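PDB 4AZI: beta-n-acetylhexosaminidase from Streptococcus pneumoniae, which catalyses the hydrolytic release of terminal beta-linked N-acetylhexosamine residues from glycans, acting as a family 20 glycoside hydrolase catalytic module. Local coordinates for residues 119-122 against 123-127; 137-140 against 141-145; 192-195 against 196-199; 210-213 against 214-218. The protein carries 2 engineered substitutions. All coordinates share one frame; numbering follows the deposited sequence.

All four contacts are local and belong to the family 20 TIM-barrel domain, but they differ in depth. Contacts 1 and 4 are buried: contact 1 starts helix 122-130 after the third barrel strand, and contact 4 covers the second half of helix 203-219, so both combine helical backbone bonds with methionine and leucine packing. Contacts 2 and 3 are more exposed excursions, a small hairpin and the short helix 193-199, where aromatic rings are prominent and polar ends reach neighbouring elements. Contact 2 bridges contacts 1 and 3, since Lys-145 and Gln-137 pack against contact 1 and Asp-141 and Phe-140 meet Tyr-196 of contact 3. Contact 4 touches none of them.

Contact 1. Residues 119-122 against 123-127; sequences GHMD and AMLVA
The first turn of helix 122-130, entered from the loop after strand 110-117, the third of the TIM barrel, begins after Met-121, which sits at the N-cap position and whose side chain reaches Met-124 and Leu-125. Its carbonyl accepts the amide of Leu-125 (N to Met-121 O, 3.1 Å), with the donor nearly in line with the C=O bond (164°). A weak bond of the same kind follows from Val-126 N to Asp-122 O, at 3.3 Å. The side chain of Met-121 takes the position between its own N and carbonyl carbon (chi1 57°) and then bends at the sulfur. This brings CE down on the helix, 3.8 Å from Met-124 CB and equally far from Leu-125 CD2, crossing both side chains at about a right angle. Leu-125 CG in turn lies against the carbonyl oxygen of Met-121. Met-148 and Val-159 continue the apolar layer around Met-121. Just ahead, His-120 belongs to the inhibitor pocket and is hydrogen-bonded by Asp-49 and Glu-183. The first turn is thus held by backbone bonds, while the Met-121 methyl packs on the buried side of the same turn.

Contact 2. Residues 137-140 against 141-145; sequences QAHF and DKVSK
Val-143 places its two methyl groups against different residues of the preceding strand. CG2 sits over one face of the His-139 imidazole, 4.1 Å from the ring centroid and only 11° off the ring normal, a CH-pi contact. The other branch, CG1, approaches Gln-137 CB at 3.8 Å. His-139 can meet the valine in this way because its ring carbon CG lies opposite the backbone N (chi1 177°), which carries the imidazole across to the returning strand. Gln-137 also leans on the backbone there, with its CG 3.3 Å from Ser-144 O.

Beneath these side chains the chain forms a tight beta hairpin in which His-139 and Val-143 are an antiparallel non-hydrogen-bonded pair. A bond lies to either side of the pair: Ser-144 N donates to Ala-138 O at 2.9 Å, and Phe-140 N donates to Lys-142 O at 3.0 Å. The second is the less regular, its donor standing 40° out of the carbonyl plane close to the turn. Ser-144 CB also rests on Ala-138 O, at 3.4 Å.

Further out, Ser-144 OG is hydrogen-bonded to Asp-187, whose carboxylate also holds the backbone N of Lys-145. Asp-141 OD1 pairs with the hydroxyl of Tyr-196 on helix 193-199, while Gln-137 NE2 reaches Glu-129 near the end of helix 122-130. The Phe-140 ring packs on Tyr-184, Ala-185 and Thr-189.

Contact 3. Residues 192-195 against 196-199; sequences QGWY and YLKW
The phenol ring of Tyr-196 turns an edge to Gln-192, whose carbonyl oxygen lies near the ring plane, 3.2 Å from Tyr-196 CD1, while Gln-192 CB touches CE1 of the same ring. The indole of Trp-194 is met obliquely by Leu-197, whose CD1 comes to 3.6 Å from Trp-194 CE3; the two side chains run alongside each other in the same direction. A second side-by-side pair forms one turn apart on the exposed side. Tyr-195 and Trp-199 both carry CG opposite the backbone N (chi1 -177° and -176°), which sends their rings out together and brings Tyr-195 OH to 3.6 Å from Trp-199 CZ3, again obliquely. The backbone below is regular, with Tyr-196 N bonded to Gln-192 O at 3.1 Å and Leu-197 N to Gly-193 O at 3.0 Å. Trp-194 is buried, edge-to-face with Phe-206 of helix 203-219, and its NE1 is hydrogen-bonded to the hydroxyl of Tyr-257. The arrangement is a short helix with aromatic residues on both its buried and its exposed side and Gln-192 at the N-cap position, on the excursion after the fourth TIM-barrel strand; Trp-194 probably acts as a second-shell residue, since Tyr-257 lines the inhibitor pocket.

Contact 4. Residues 210-213 against 214-218; sequences ANTL and AAMAK. With BCN (bicine), chain J.
Ala-210 and Ala-214 open the sequence, with Ala-214 N donating to Ala-210 O at 3.1 Å as one of four successive i to i+4 bonds in helix 203-219. At Asn-211 the carbonyl takes the amide of Ala-215 at a short 2.8 Å (Ala-215 N to Asn-211 O), while its side-chain amide turns to the loop between strands 223-227 and 246-249 and is held by Asp-242 N and Gln-240 O. Thr-212 has its hydroxyl hydrogen-bonded back to Glu-208 O. With CG2 opposite the backbone N, the threonine methyl lies 3.6 Å from O21 of bicine and 4.0 Å from Met-216 SD. The carbonyl of Thr-212 accepts Met-216 N. Leu-213 runs alongside Met-216, with CD2 at 3.8 Å from the sulfur, and a bend at chi3 (58°) keeps the methionine methyl near the same branch. Leu-213 also packs on Phe-179 of strand 176-180, which places this flank of the helix on the barrel wall.

The second carboxylate oxygen of bicine, O22, rests on carbon too, lying 3.3 Å from Met-216 CG and 3.5 Å from Ala-215 CB. Glu-219 completes the bicine pocket. The closest approaches of residues 212-216 to the carboxylate are thus made by methyl and methylene carbons, which on this side hold it through shape and van der Waals contact.

Contact 1. Residues 119-122 against 123-127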
# COMPACT_ATOMS: atom_id res chain seq x y z
N GLY A 119 3.63 -11.83 8.95
CA GLY A 119 3.58 -10.93 10.10
C GLY A 119 2.35 -10.05 9.99
O GLY A 119 1.60 -10.17 9.03
N HIS A 120 2.14 -9.18 10.97
CA HIS A 120 1.04 -8.22 10.95
C HIS A 120 -0.30 -8.84 10.60
O HIS A 120 -1.08 -8.29 9.82
CB HIS A 120 1.37 -7.07 10.00
CG HIS A 120 2.50 -6.20 10.48
ND1 HIS A 120 2.37 -5.33 11.51
CD2 HIS A 120 3.82 -6.08 10.04
CE1 HIS A 120 3.54 -4.70 11.71
NE2 HIS A 120 4.42 -5.16 10.80
N MET A 121 -0.58 -9.99 11.21
CA MET A 121 -1.78 -10.76 10.90
C MET A 121 -2.47 -11.26 12.17
O MET A 121 -2.96 -12.40 12.22
CB MET A 121 -1.46 -11.92 9.95
CG MET A 121 -0.39 -12.87 10.47
SD MET A 121 -0.10 -14.29 9.41
CE MET A 121 -1.62 -15.21 9.61
N ASP A 122 -2.54 -10.39 13.18
CA ASP A 122 -3.23 -10.68 14.45
C ASP A 122 -4.63 -11.25 14.20
O ASP A 122 -5.04 -12.23 14.81
CB ASP A 122 -3.38 -9.41 15.30
CG ASP A 122 -2.06 -8.66 15.52
OD1 ASP A 122 -1.31 -8.41 14.55
OD2 ASP A 122 -1.79 -8.28 16.69
N ALA A 123 -5.37 -10.60 13.30
CA ALA A 123 -6.77 -10.94 13.08
C ALA A 123 -6.93 -12.33 12.50
O ALA A 123 -7.80 -13.09 12.93
CB ALA A 123 -7.44 -9.90 12.20
N MET A 124 -6.07 -12.67 11.53
CA MET A 124 -6.11 -13.98 10.88
C MET A 124 -5.75 -15.11 11.84
O MET A 124 -6.32 -16.19 11.76
CB MET A 124 -5.19 -14.02 9.65
CG MET A 124 -5.58 -13.06 8.53
SD MET A 124 -4.52 -13.38 7.13
CE MET A 124 -4.41 -11.79 6.34
N LEU A 125 -4.84 -14.83 12.77
CA LEU A 125 -4.41 -15.82 13.77
C LEU A 125 -5.55 -16.24 14.70
O LEU A 125 -5.75 -17.43 14.92
CB LEU A 125 -3.22 -15.29 14.58
CG LEU A 125 -1.90 -14.99 13.84
CD1 LEU A 125 -0.96 -14.23 14.76
CD2 LEU A 125 -1.23 -16.23 13.27
N VAL A 126 -6.27 -15.27 15.24
CA VAL A 126 -7.43 -15.53 16.09
C VAL A 126 -8.58 -16.13 15.28
O VAL A 126 -9.28 -17.03 15.75
CB VAL A 126 -7.89 -14.23 16.81
CG1 VAL A 126 -9.17 -14.45 17.59
CG2 VAL A 126 -6.78 -13.70 17.72
N ALA A 127 -8.77 -15.63 14.06
CA ALA A 127 -9.77 -16.17 13.16
C ALA A 127 -9.53 -17.66 12.93
O ALA A 127 -10.47 -18.47 12.99
CB ALA A 127 -9.78 -15.41 11.84

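Contact 2. Residues 137-140 against 141-145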
# COMPACT_ATOMS: atom_id res chain seq x y z
N GLN A 137 0.28 -19.58 15.71
CA GLN A 137 1.24 -18.53 16.03
C GLN A 137 2.68 -19.02 16.04
O GLN A 137 2.98 -20.11 16.53
CB GLN A 137 0.93 -17.90 17.38
CG GLN A 137 -0.45 -17.26 17.49
CD GLN A 137 -1.49 -18.21 18.05
OE1 GLN A 137 -1.25 -19.41 18.17
NE2 GLN A 137 -2.66 -17.68 18.40
N ALA A 138 3.57 -18.19 15.50
CA ALA A 138 4.99 -18.35 15.71
C ALA A 138 5.26 -18.23 17.20
O ALA A 138 4.55 -17.50 17.92
CB ALA A 138 5.77 -17.31 14.94
N HIS A 139 6.27 -18.94 17.67
CA HIS A 139 6.58 -19.06 19.08
C HIS A 139 8.08 -19.00 19.25
O HIS A 139 8.80 -19.94 18.89
CB HIS A 139 5.98 -20.37 19.59
CG HIS A 139 6.27 -20.69 21.04
ND1 HIS A 139 5.93 -21.87 21.59
CD2 HIS A 139 6.87 -19.94 22.05
CE1 HIS A 139 6.30 -21.89 22.88
NE2 HIS A 139 6.87 -20.71 23.16
N PHE A 140 8.57 -17.87 19.76
CA PHE A 140 10.00 -17.66 20.01
C PHE A 140 10.22 -17.30 21.49
O PHE A 140 10.06 -18.16 22.35
CB PHE A 140 10.58 -16.62 19.05
CG PHE A 140 10.55 -17.03 17.60
CD1 PHE A 140 11.37 -18.06 17.14
CD2 PHE A 140 9.70 -16.40 16.70
CE1 PHE A 140 11.33 -18.45 15.80
CE2 PHE A 140 9.66 -16.79 15.36
CZ PHE A 140 10.48 -17.82 14.92
N ASP A 141 10.57 -16.05 21.79
CA ASP A 141 10.71 -15.57 23.17
C ASP A 141 9.40 -15.66 23.93
O ASP A 141 9.39 -15.72 25.16
CB ASP A 141 11.16 -14.11 23.20
CG ASP A 141 12.58 -13.91 22.73
OD1 ASP A 141 13.24 -14.90 22.32
OD2 ASP A 141 13.02 -12.75 22.75
N LYS A 142 8.31 -15.59 23.18
CA LYS A 142 6.96 -15.83 23.68
C LYS A 142 6.09 -16.22 22.50
O LYS A 142 6.56 -16.22 21.35
CB LYS A 142 6.40 -14.59 24.38
CG LYS A 142 6.28 -13.35 23.52
CD LYS A 142 5.27 -12.39 24.13
CE LYS A 142 5.37 -11.01 23.49
NZ LYS A 142 4.20 -10.14 23.80
N VAL A 143 4.84 -16.55 22.77
CA VAL A 143 3.87 -16.79 21.71
C VAL A 143 3.53 -15.45 21.06
O VAL A 143 3.10 -14.51 21.73
CB VAL A 143 2.61 -17.50 22.24
CG1 VAL A 143 1.56 -17.64 21.14
CG2 VAL A 143 2.98 -18.87 22.79
N SER A 144 3.76 -15.36 19.75
CA SER A 144 3.51 -14.13 19.02
C SER A 144 2.02 -13.85 18.90
O SER A 144 1.21 -14.77 18.78
CB SER A 144 4.15 -14.18 17.63
OG SER A 144 3.72 -13.08 16.85
N LYS A 145 1.67 -12.57 18.92
CA LYS A 145 0.30 -12.17 18.65
C LYS A 145 0.12 -11.69 17.22
O LYS A 145 -1.00 -11.40 16.80
CB LYS A 145 -0.15 -11.09 19.62
CG LYS A 145 -0.26 -11.60 21.05
CD LYS A 145 -1.48 -11.01 21.73
CE LYS A 145 -2.17 -12.08 22.56
NZ LYS A 145 -2.98 -13.02 21.74

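Contact 3. Residues 192-195 against 196-199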
# COMPACT_ATOMS: atom_id res chain seq x y z
N GLN A 192 13.79 -8.73 16.04
CA GLN A 192 14.93 -9.44 15.47
C GLN A 192 14.46 -10.67 14.70
O GLN A 192 15.16 -11.68 14.64
CB GLN A 192 15.92 -9.85 16.56
CG GLN A 192 16.34 -8.72 17.49
CD GLN A 192 17.14 -9.23 18.68
OE1 GLN A 192 16.60 -9.36 19.78
NE2 GLN A 192 18.41 -9.56 18.45
N GLY A 193 13.27 -10.57 14.11
CA GLY A 193 12.63 -11.69 13.42
C GLY A 193 13.50 -12.48 12.47
O GLY A 193 13.50 -13.71 12.51
N TRP A 194 14.26 -11.79 11.62
CA TRP A 194 15.08 -12.44 10.59
C TRP A 194 16.24 -13.20 11.17
O TRP A 194 16.57 -14.31 10.73
CB TRP A 194 15.53 -11.43 9.54
CG TRP A 194 14.35 -10.58 9.11
CD1 TRP A 194 14.11 -9.24 9.39
CD2 TRP A 194 13.16 -11.03 8.40
NE1 TRP A 194 12.90 -8.84 8.88
CE2 TRP A 194 12.28 -9.86 8.27
CE3 TRP A 194 12.77 -12.24 7.84
CZ2 TRP A 194 11.07 -9.93 7.61
CZ3 TRP A 194 11.53 -12.30 7.18
CH2 TRP A 194 10.70 -11.17 7.08
N TYR A 195 16.89 -12.60 12.17
CA TYR A 195 17.92 -13.27 12.94
C TYR A 195 17.37 -14.57 13.56
O TYR A 195 18.03 -15.60 13.51
CB TYR A 195 18.51 -12.32 14.00
CG TYR A 195 19.64 -12.92 14.81
CD1 TYR A 195 20.84 -13.30 14.21
CD2 TYR A 195 19.51 -13.08 16.19
CE1 TYR A 195 21.88 -13.84 14.96
CE2 TYR A 195 20.54 -13.63 16.94
CZ TYR A 195 21.71 -14.01 16.33
OH TYR A 195 22.72 -14.54 17.09
N TYR A 196 16.15 -14.54 14.09
CA TYR A 196 15.54 -15.75 14.69
C TYR A 196 15.21 -16.84 13.67
O TYR A 196 15.45 -18.02 13.92
CB TYR A 196 14.29 -15.41 15.51
CG TYR A 196 14.56 -14.91 16.91
CD1 TYR A 196 15.26 -13.72 17.13
CD2 TYR A 196 14.08 -15.61 18.02
CE1 TYR A 196 15.49 -13.26 18.42
CE2 TYR A 196 14.29 -15.14 19.31
CZ TYR A 196 15.00 -13.97 19.50
OH TYR A 196 15.22 -13.49 20.78
N LEU A 197 14.68 -16.44 12.51
CA LEU A 197 14.47 -17.37 11.40
C LEU A 197 15.76 -18.09 10.99
O LEU A 197 15.75 -19.31 10.86
CB LEU A 197 13.86 -16.66 10.18
CG LEU A 197 12.37 -16.32 10.20
CD1 LEU A 197 12.03 -15.61 8.90
CD2 LEU A 197 11.50 -17.56 10.36
N LYS A 198 16.85 -17.35 10.79
CA LYS A 198 18.11 -17.96 10.37
C LYS A 198 18.66 -18.91 11.43
O LYS A 198 19.11 -20.03 11.12
CB LYS A 198 19.16 -16.90 9.97
CG LYS A 198 18.82 -16.19 8.66
CD LYS A 198 20.00 -15.43 8.08
CE LYS A 198 19.70 -15.05 6.63
NZ LYS A 198 20.62 -14.03 6.02
N TRP A 199 18.59 -18.47 12.69
CA TRP A 199 19.00 -19.24 13.86
C TRP A 199 18.31 -20.57 13.90
O TRP A 199 18.93 -21.59 14.18
CB TRP A 199 18.69 -18.46 15.13
CG TRP A 199 19.16 -19.13 16.40
CD1 TRP A 199 18.51 -20.13 17.12
CD2 TRP A 199 20.39 -18.85 17.14
NE1 TRP A 199 19.25 -20.48 18.23
CE2 TRP A 199 20.38 -19.76 18.30
CE3 TRP A 199 21.46 -17.98 16.97
CZ2 TRP A 199 21.41 -19.77 19.23
CZ3 TRP A 199 22.49 -18.00 17.92
CH2 TRP A 199 22.46 -18.88 19.02

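Contact 4. Residues 210-213 against 214-218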
# COMPACT_ATOMS: atom_id res chain seq x y z
N ALA A 210 7.18 -16.68 0.70
CA ALA A 210 7.24 -15.41 -0.02
C ALA A 210 7.15 -15.63 -1.53
O ALA A 210 6.41 -14.93 -2.23
CB ALA A 210 8.49 -14.63 0.35
N ASN A 211 7.89 -16.62 -2.02
CA ASN A 211 7.90 -16.95 -3.43
C ASN A 211 6.54 -17.48 -3.89
O ASN A 211 6.06 -17.14 -4.99
CB ASN A 211 9.04 -17.94 -3.73
CG ASN A 211 10.43 -17.34 -3.57
OD1 ASN A 211 10.59 -16.11 -3.54
ND2 ASN A 211 11.45 -18.20 -3.47
N THR A 212 5.91 -18.30 -3.05
CA THR A 212 4.56 -18.80 -3.31
C THR A 212 3.56 -17.65 -3.54
O THR A 212 2.84 -17.64 -4.56
CB THR A 212 4.09 -19.75 -2.18
OG1 THR A 212 4.93 -20.92 -2.18
CG2 THR A 212 2.65 -20.16 -2.39
N LEU A 213 3.53 -16.69 -2.61
CA LEU A 213 2.64 -15.53 -2.73
C LEU A 213 2.92 -14.67 -3.96
O LEU A 213 1.99 -14.07 -4.53
CB LEU A 213 2.67 -14.67 -1.46
CG LEU A 213 2.10 -15.27 -0.17
CD1 LEU A 213 1.78 -14.17 0.81
CD2 LEU A 213 0.86 -16.12 -0.43
N ALA A 214 4.20 -14.60 -4.36
CA ALA A 214 4.62 -13.89 -5.58
C ALA A 214 4.08 -14.62 -6.81
O ALA A 214 3.48 -14.00 -7.70
CB ALA A 214 6.15 -13.78 -5.63
N ALA A 215 4.28 -15.93 -6.84
CA ALA A 215 3.76 -16.78 -7.92
C ALA A 215 2.24 -16.68 -8.03
O ALA A 215 1.68 -16.65 -9.13
CB ALA A 215 4.17 -18.22 -7.70
N MET A 216 1.58 -16.62 -6.88
CA MET A 216 0.14 -16.59 -6.83
C MET A 216 -0.36 -15.29 -7.46
O MET A 216 -1.32 -15.30 -8.23
CB MET A 216 -0.34 -16.71 -5.39
CG MET A 216 -0.53 -18.14 -4.92
SD MET A 216 -0.76 -18.28 -3.14
CE MET A 216 -2.19 -17.23 -2.83
N ALA A 217 0.33 -14.20 -7.12
CA ALA A 217 0.04 -12.88 -7.63
C ALA A 217 0.12 -12.89 -9.15
O ALA A 217 -0.81 -12.45 -9.81
CB ALA A 217 1.01 -11.86 -7.05
N LYS A 218 1.22 -13.43 -9.68
CA LYS A 218 1.48 -13.42 -11.11
C LYS A 218 0.51 -14.27 -11.93
O LYS A 218 0.15 -13.89 -13.05
CB LYS A 218 2.93 -13.85 -11.41
CG LYS A 218 3.98 -12.79 -11.06
CD LYS A 218 5.40 -13.22 -11.40
CE LYS A 218 6.03 -14.12 -10.34
NZ LYS A 218 7.43 -14.49 -10.72
N1 BCN J . 4.14 -22.22 -7.12
C1 BCN J . 2.79 -21.82 -7.61
C2 BCN J . 1.91 -21.17 -6.53
O21 BCN J . 1.75 -21.80 -5.45
O22 BCN J . 1.39 -20.07 -6.81
C3 BCN J . 4.72 -21.36 -6.05
C4 BCN J . 6.09 -21.86 -5.58
O4 BCN J . 7.03 -20.78 -5.67
C5 BCN J . 5.04 -22.56 -8.25
C6 BCN J . 5.56 -21.34 -9.05
O6 BCN J . 4.85 -21.24 -10.29